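Local coordinates for fatty acid repression mutant protein 2 (Saccharomyces cerevisiae, PDB 4URP) that reduces nitro compounds such as 4-nitroquinoline N-oxide with NADH and an FMN cofactor, and takes part in the oxidative stress response, at residues 54-68 against 86-99. Sequence-based numbering, arbitrary orientation.
Sequences RAVIIVGDTHKRIWD and CRDEAYGSVIFFTD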
loop_
_atom_site.group_PDB
_atom_site.type_symbol
_atom_site.label_atom_id
_atom_site.label_comp_id
_atom_site.label_asym_id
_atom_site.label_seq_id
_atom_site.Cartn_x
_atom_site.Cartn_y
_atom_site.Cartn_z
ATOM N N ARG A 54 9.499 4.236 7.710
ATOM C CA ARG A 54 9.880 3.656 8.990
ATOM C C ARG A 54 8.648 3.524 9.867
ATOM O O ARG A 54 7.531 3.782 9.419
ATOM C CB ARG A 54 10.940 4.511 9.688
ATOM C CG ARG A 54 10.974 5.956 9.242
ATOM C CD ARG A 54 12.083 6.185 8.235
ATOM N NE ARG A 54 13.132 5.181 8.357
ATOM C CZ ARG A 54 14.292 5.231 7.714
ATOM N NH1 ARG A 54 14.570 6.248 6.907
ATOM N NH2 ARG A 54 15.179 4.265 7.887
ATOM N N ALA A 55 8.852 3.117 11.113
ATOM C CA ALA A 55 7.740 2.957 12.038
ATOM C C ALA A 55 8.177 3.037 13.495
ATOM O O ALA A 55 9.344 2.845 13.821
ATOM C CB ALA A 55 7.015 1.649 11.778
ATOM N N VAL A 56 7.219 3.338 14.361
ATOM C CA VAL A 56 7.432 3.349 15.801
ATOM C C VAL A 56 6.225 2.737 16.489
ATOM O O VAL A 56 5.091 3.129 16.236
ATOM C CB VAL A 56 7.661 4.777 16.336
ATOM C CG1 VAL A 56 7.218 4.885 17.783
ATOM C CG2 VAL A 56 9.126 5.166 16.187
ATOM N N ILE A 57 6.471 1.747 17.336
ATOM C CA ILE A 57 5.414 1.154 18.138
ATOM C C ILE A 57 5.436 1.768 19.522
ATOM O O ILE A 57 6.491 1.899 20.131
ATOM C CB ILE A 57 5.586 -0.367 18.255
ATOM C CG1 ILE A 57 5.217 -1.036 16.929
ATOM C CG2 ILE A 57 4.725 -0.923 19.385
ATOM C CD1 ILE A 57 5.180 -2.537 17.007
ATOM N N ILE A 58 4.272 2.163 20.014
ATOM C CA ILE A 58 4.195 2.770 21.329
ATOM C C ILE A 58 3.169 2.043 22.191
ATOM O O ILE A 58 2.159 1.549 21.691
ATOM C CB ILE A 58 3.891 4.280 21.226
ATOM C CG1 ILE A 58 4.576 5.039 22.364
ATOM C CG2 ILE A 58 2.392 4.544 21.177
ATOM C CD1 ILE A 58 4.578 6.534 22.173
ATOM N N VAL A 59 3.455 1.948 23.485
ATOM C CA VAL A 59 2.608 1.202 24.408
ATOM C C VAL A 59 2.602 1.816 25.803
ATOM O O VAL A 59 3.314 2.782 26.075
ATOM C CB VAL A 59 3.067 -0.263 24.535
ATOM C CG1 VAL A 59 2.490 -1.112 23.407
ATOM C CG2 VAL A 59 4.585 -0.345 24.564
ATOM N N GLY A 60 1.791 1.238 26.681
ATOM C CA GLY A 60 1.744 1.629 28.076
ATOM C C GLY A 60 1.316 3.062 28.299
ATOM O O GLY A 60 0.379 3.551 27.674
ATOM N N ASP A 61 2.013 3.739 29.205
ATOM C CA ASP A 61 1.711 5.129 29.529
ATOM C C ASP A 61 2.321 6.088 28.518
ATOM O O ASP A 61 2.190 7.302 28.655
ATOM C CB ASP A 61 2.203 5.470 30.937
ATOM C CG ASP A 61 1.260 4.982 32.013
ATOM O OD1 ASP A 61 1.289 3.775 32.332
ATOM O OD2 ASP A 61 0.486 5.809 32.539
ATOM N N THR A 62 2.994 5.541 27.512
ATOM C CA THR A 62 3.513 6.352 26.423
ATOM C C THR A 62 2.482 6.358 25.306
ATOM O O THR A 62 2.424 7.288 24.503
ATOM C CB THR A 62 4.841 5.800 25.890
ATOM O OG1 THR A 62 5.394 4.878 26.836
ATOM C CG2 THR A 62 5.829 6.935 25.652
ATOM N N HIS A 63 1.669 5.309 25.270
ATOM C CA HIS A 63 0.561 5.216 24.333
ATOM C C HIS A 63 -0.569 6.120 24.796
ATOM O O HIS A 63 -1.112 6.905 24.021
ATOM C CB HIS A 63 0.066 3.775 24.263
ATOM C CG HIS A 63 -1.283 3.627 23.631
ATOM N ND1 HIS A 63 -1.457 3.494 22.272
ATOM C CD2 HIS A 63 -2.524 3.594 24.172
ATOM C CE1 HIS A 63 -2.747 3.382 22.000
ATOM N NE2 HIS A 63 -3.414 3.442 23.144
ATOM N N LYS A 64 -0.914 6.001 26.074
ATOM C CA LYS A 64 -1.976 6.803 26.663
ATOM C C LYS A 64 -1.618 8.284 26.652
ATOM O O LYS A 64 -2.498 9.142 26.610
ATOM C CB LYS A 64 -2.244 6.353 28.100
ATOM C CG LYS A 64 -2.677 4.904 28.241
ATOM C CD LYS A 64 -3.302 4.658 29.607
ATOM C CE LYS A 64 -3.882 3.256 29.724
ATOM N NZ LYS A 64 -2.836 2.220 29.968
ATOM N N ARG A 65 -0.322 8.574 26.678
ATOM C CA ARG A 65 0.163 9.945 26.772
ATOM C C ARG A 65 -0.177 10.775 25.542
ATOM O O ARG A 65 -0.395 11.981 25.642
ATOM C CB ARG A 65 1.675 9.947 26.988
ATOM C CG ARG A 65 2.135 10.773 28.172
ATOM C CD ARG A 65 3.607 10.530 28.450
ATOM N NE ARG A 65 4.021 11.118 29.718
ATOM C CZ ARG A 65 3.900 10.511 30.894
ATOM N NH1 ARG A 65 3.374 9.295 30.963
ATOM N NH2 ARG A 65 4.303 11.120 32.002
ATOM N N ILE A 66 -0.218 10.128 24.382
ATOM C CA ILE A 66 -0.433 10.844 23.129
ATOM C C ILE A 66 -1.908 11.055 22.816
ATOM O O ILE A 66 -2.325 12.162 22.476
ATOM C CB ILE A 66 0.246 10.132 21.944
ATOM C CG1 ILE A 66 1.761 10.104 22.148
ATOM C CG2 ILE A 66 -0.077 10.840 20.641
ATOM C CD1 ILE A 66 2.366 11.475 22.338
ATOM N N TRP A 67 -2.698 9.994 22.926
ATOM C CA TRP A 67 -4.123 10.092 22.631
ATOM C C TRP A 67 -4.836 10.981 23.644
ATOM O O TRP A 67 -5.888 11.553 23.351
ATOM C CB TRP A 67 -4.759 8.707 22.590
ATOM C CG TRP A 67 -4.124 7.790 21.606
ATOM C CD1 TRP A 67 -3.232 6.800 21.876
ATOM C CD2 TRP A 67 -4.328 7.771 20.189
ATOM N NE1 TRP A 67 -2.866 6.162 20.720
ATOM C CE2 TRP A 67 -3.526 6.739 19.669
ATOM C CE3 TRP A 67 -5.112 8.526 19.313
ATOM C CZ2 TRP A 67 -3.484 6.441 18.314
ATOM C CZ3 TRP A 67 -5.067 8.228 17.967
ATOM C CH2 TRP A 67 -4.259 7.195 17.480
ATOM N N ASP A 68 -4.256 11.095 24.834
ATOM C CA ASP A 68 -4.770 12.009 25.842
ATOM C C ASP A 68 -4.459 13.439 25.443
ATOM O O ASP A 68 -5.169 14.369 25.820
ATOM C CB ASP A 68 -4.152 11.711 27.206
ATOM C CG ASP A 68 -4.503 12.754 28.242
ATOM O OD1 ASP A 68 -5.586 12.643 28.853
ATOM O OD2 ASP A 68 -3.699 13.690 28.439
ATOM N N CYS A 86 -8.932 5.097 22.490
ATOM C CA CYS A 86 -7.699 4.513 21.979
ATOM C C CYS A 86 -6.646 4.452 23.079
ATOM O O CYS A 86 -5.728 3.636 23.022
ATOM C CB CYS A 86 -7.167 5.318 20.791
ATOM S SG CYS A 86 -7.933 4.919 19.201
ATOM N N ARG A 87 -6.786 5.314 24.083
ATOM C CA ARG A 87 -5.840 5.344 25.192
ATOM C C ARG A 87 -6.395 4.679 26.442
ATOM O O ARG A 87 -5.748 4.675 27.488
ATOM C CB ARG A 87 -5.412 6.780 25.504
ATOM C CG ARG A 87 -6.552 7.766 25.639
ATOM C CD ARG A 87 -6.754 8.219 27.073
ATOM N NE ARG A 87 -7.831 9.202 27.166
ATOM C CZ ARG A 87 -8.253 9.744 28.304
ATOM N NH1 ARG A 87 -7.693 9.400 29.457
ATOM N NH2 ARG A 87 -9.238 10.630 28.290
ATOM N N ASP A 88 -7.592 4.113 26.339
ATOM C CA ASP A 88 -8.205 3.446 27.482
ATOM C C ASP A 88 -8.732 2.068 27.113
ATOM O O ASP A 88 -9.356 1.394 27.932
ATOM C CB ASP A 88 -9.340 4.297 28.051
ATOM C CG ASP A 88 -8.862 5.636 28.563
ATOM O OD1 ASP A 88 -7.760 5.695 29.144
ATOM O OD2 ASP A 88 -9.591 6.633 28.388
ATOM N N GLU A 89 -8.481 1.650 25.877
ATOM C CA GLU A 89 -8.991 0.369 25.403
ATOM C C GLU A 89 -7.951 -0.420 24.615
ATOM O O GLU A 89 -8.121 -1.611 24.372
ATOM C CB GLU A 89 -10.248 0.578 24.553
ATOM C CG GLU A 89 -11.406 1.194 25.315
ATOM C CD GLU A 89 -12.673 1.263 24.496
ATOM O OE1 GLU A 89 -12.826 0.441 23.568
ATOM O OE2 GLU A 89 -13.519 2.135 24.783
ATOM N N ALA A 90 -6.869 0.243 24.228
ATOM C CA ALA A 90 -5.857 -0.391 23.394
ATOM C C ALA A 90 -4.590 -0.723 24.168
ATOM O O ALA A 90 -4.229 -0.036 25.123
ATOM C CB ALA A 90 -5.532 0.488 22.209
ATOM N N TYR A 91 -3.915 -1.785 23.744
ATOM C CA TYR A 91 -2.655 -2.178 24.356
ATOM C C TYR A 91 -1.564 -1.215 23.919
ATOM O O TYR A 91 -0.652 -0.907 24.679
ATOM C CB TYR A 91 -2.292 -3.610 23.963
ATOM C CG TYR A 91 -1.204 -4.228 24.815
ATOM C CD1 TYR A 91 -1.498 -4.790 26.050
ATOM C CD2 TYR A 91 0.114 -4.262 24.379
ATOM C CE1 TYR A 91 -0.509 -5.361 26.833
ATOM C CE2 TYR A 91 1.111 -4.832 25.154
ATOM C CZ TYR A 91 0.793 -5.380 26.380
ATOM O OH TYR A 91 1.778 -5.949 27.158
ATOM N N GLY A 92 -1.675 -0.735 22.686
ATOM C CA GLY A 92 -0.722 0.213 22.145
ATOM C C GLY A 92 -1.100 0.615 20.736
ATOM O O GLY A 92 -2.233 0.411 20.308
ATOM N N SER A 93 -0.151 1.190 20.008
ATOM C CA SER A 93 -0.410 1.598 18.636
ATOM C C SER A 93 0.861 1.626 17.805
ATOM O O SER A 93 1.897 2.118 18.245
ATOM C CB SER A 93 -1.079 2.972 18.599
ATOM O OG SER A 93 -0.149 3.998 18.907
ATOM N N VAL A 94 0.767 1.092 16.595
ATOM C CA VAL A 94 1.852 1.176 15.636
ATOM C C VAL A 94 1.642 2.407 14.777
ATOM O O VAL A 94 0.578 2.594 14.197
ATOM C CB VAL A 94 1.883 -0.052 14.711
ATOM C CG1 VAL A 94 3.132 -0.022 13.843
ATOM C CG2 VAL A 94 1.819 -1.326 15.525
ATOM N N ILE A 95 2.660 3.250 14.703
ATOM C CA ILE A 95 2.581 4.442 13.877
ATOM C C ILE A 95 3.642 4.419 12.774
ATOM O O ILE A 95 4.800 4.080 13.013
ATOM C CB ILE A 95 2.646 5.727 14.737
ATOM C CG1 ILE A 95 3.656 6.724 14.175
ATOM C CG2 ILE A 95 2.961 5.392 16.183
ATOM C CD1 ILE A 95 3.054 7.701 13.210
ATOM N N PHE A 96 3.225 4.760 11.559
ATOM C CA PHE A 96 4.092 4.666 10.389
ATOM C C PHE A 96 4.534 6.036 9.897
ATOM O O PHE A 96 3.796 7.016 9.994
ATOM C CB PHE A 96 3.377 3.922 9.259
ATOM C CG PHE A 96 2.980 2.524 9.616
ATOM C CD1 PHE A 96 3.904 1.503 9.565
ATOM C CD2 PHE A 96 1.683 2.233 9.995
ATOM C CE1 PHE A 96 3.547 0.220 9.887
ATOM C CE2 PHE A 96 1.320 0.947 10.318
ATOM C CZ PHE A 96 2.256 -0.062 10.265
ATOM N N PHE A 97 5.748 6.087 9.364
ATOM C CA PHE A 97 6.315 7.319 8.840
ATOM C C PHE A 97 6.817 7.138 7.416
ATOM O O PHE A 97 6.782 6.042 6.859
ATOM C CB PHE A 97 7.502 7.768 9.695
ATOM C CG PHE A 97 7.167 8.032 11.129
ATOM C CD1 PHE A 97 6.698 9.271 11.523
ATOM C CD2 PHE A 97 7.347 7.053 12.086
ATOM C CE1 PHE A 97 6.404 9.522 12.837
ATOM C CE2 PHE A 97 7.054 7.299 13.406
ATOM C CZ PHE A 97 6.581 8.538 13.783
ATOM N N THR A 98 7.290 8.237 6.840
ATOM C CA THR A 98 8.048 8.206 5.598
ATOM C C THR A 98 9.175 9.217 5.686
ATOM O O THR A 98 8.933 10.418 5.772
ATOM C CB THR A 98 7.191 8.556 4.375
ATOM O OG1 THR A 98 6.131 9.435 4.765
ATOM C CG2 THR A 98 6.606 7.297 3.755
ATOM N N ASP A 99 10.408 8.728 5.664
ATOM C CA ASP A 99 11.571 9.604 5.707
ATOM C C ASP A 99 11.573 10.520 4.493
ATOM O O ASP A 99 11.837 10.087 3.374
ATOM C CB ASP A 99 12.859 8.782 5.758
ATOM C CG ASP A 99 14.028 9.558 6.320
ATOM O OD1 ASP A 99 14.004 10.806 6.265
ATOM O OD2 ASP A 99 14.975 8.919 6.823
#
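Val56 and Ile95 exchange two backbone hydrogen bonds, Val56 N to Ile95 O and Ile95 N to Val56 O, and Ile58 and Ser93 repeat the pattern, pairing strands 55-59 and 92-99 antiparallel. Apolar contacts lie on both faces. Ile57 lays CG1 against Val94 CG2 at 3.7 Å on the face covered by helix 31-41; on the other, Val56 CB meets the edge of the Phe97 ring diagonally, two residues on from its partner Ile95. Within this chain 55-59 is the outermost strand of the nitroreductase-family antiparallel sheet, and Val188 of the second subunit packs on Val56; strand 164-172 lies on the far side of 92-99, with Tyr91 and Gly92 forming a classic beta bulge opposite Phe172. Aromatic contacts join helix 60-73 to residues 86-92. The His63 ring lies between Gly92 CA on one face and Trp67 CD1 on the other. Cys86 turns SG anti to its carbonyl carbon (chi1 -83°), over the six-membered ring of Trp67, 4.5 Å from its centroid, while CB covers the five-membered ring. A leucine replacing Trp67 would probably leave the Cys86 sulfur without its aromatic partner and one His63 face less covered. Among charged groups, Arg54 NH1 forms a salt bridge with Asp99 OD2 at 2.7 Å, the guanidinium and carboxylate planes 59° apart.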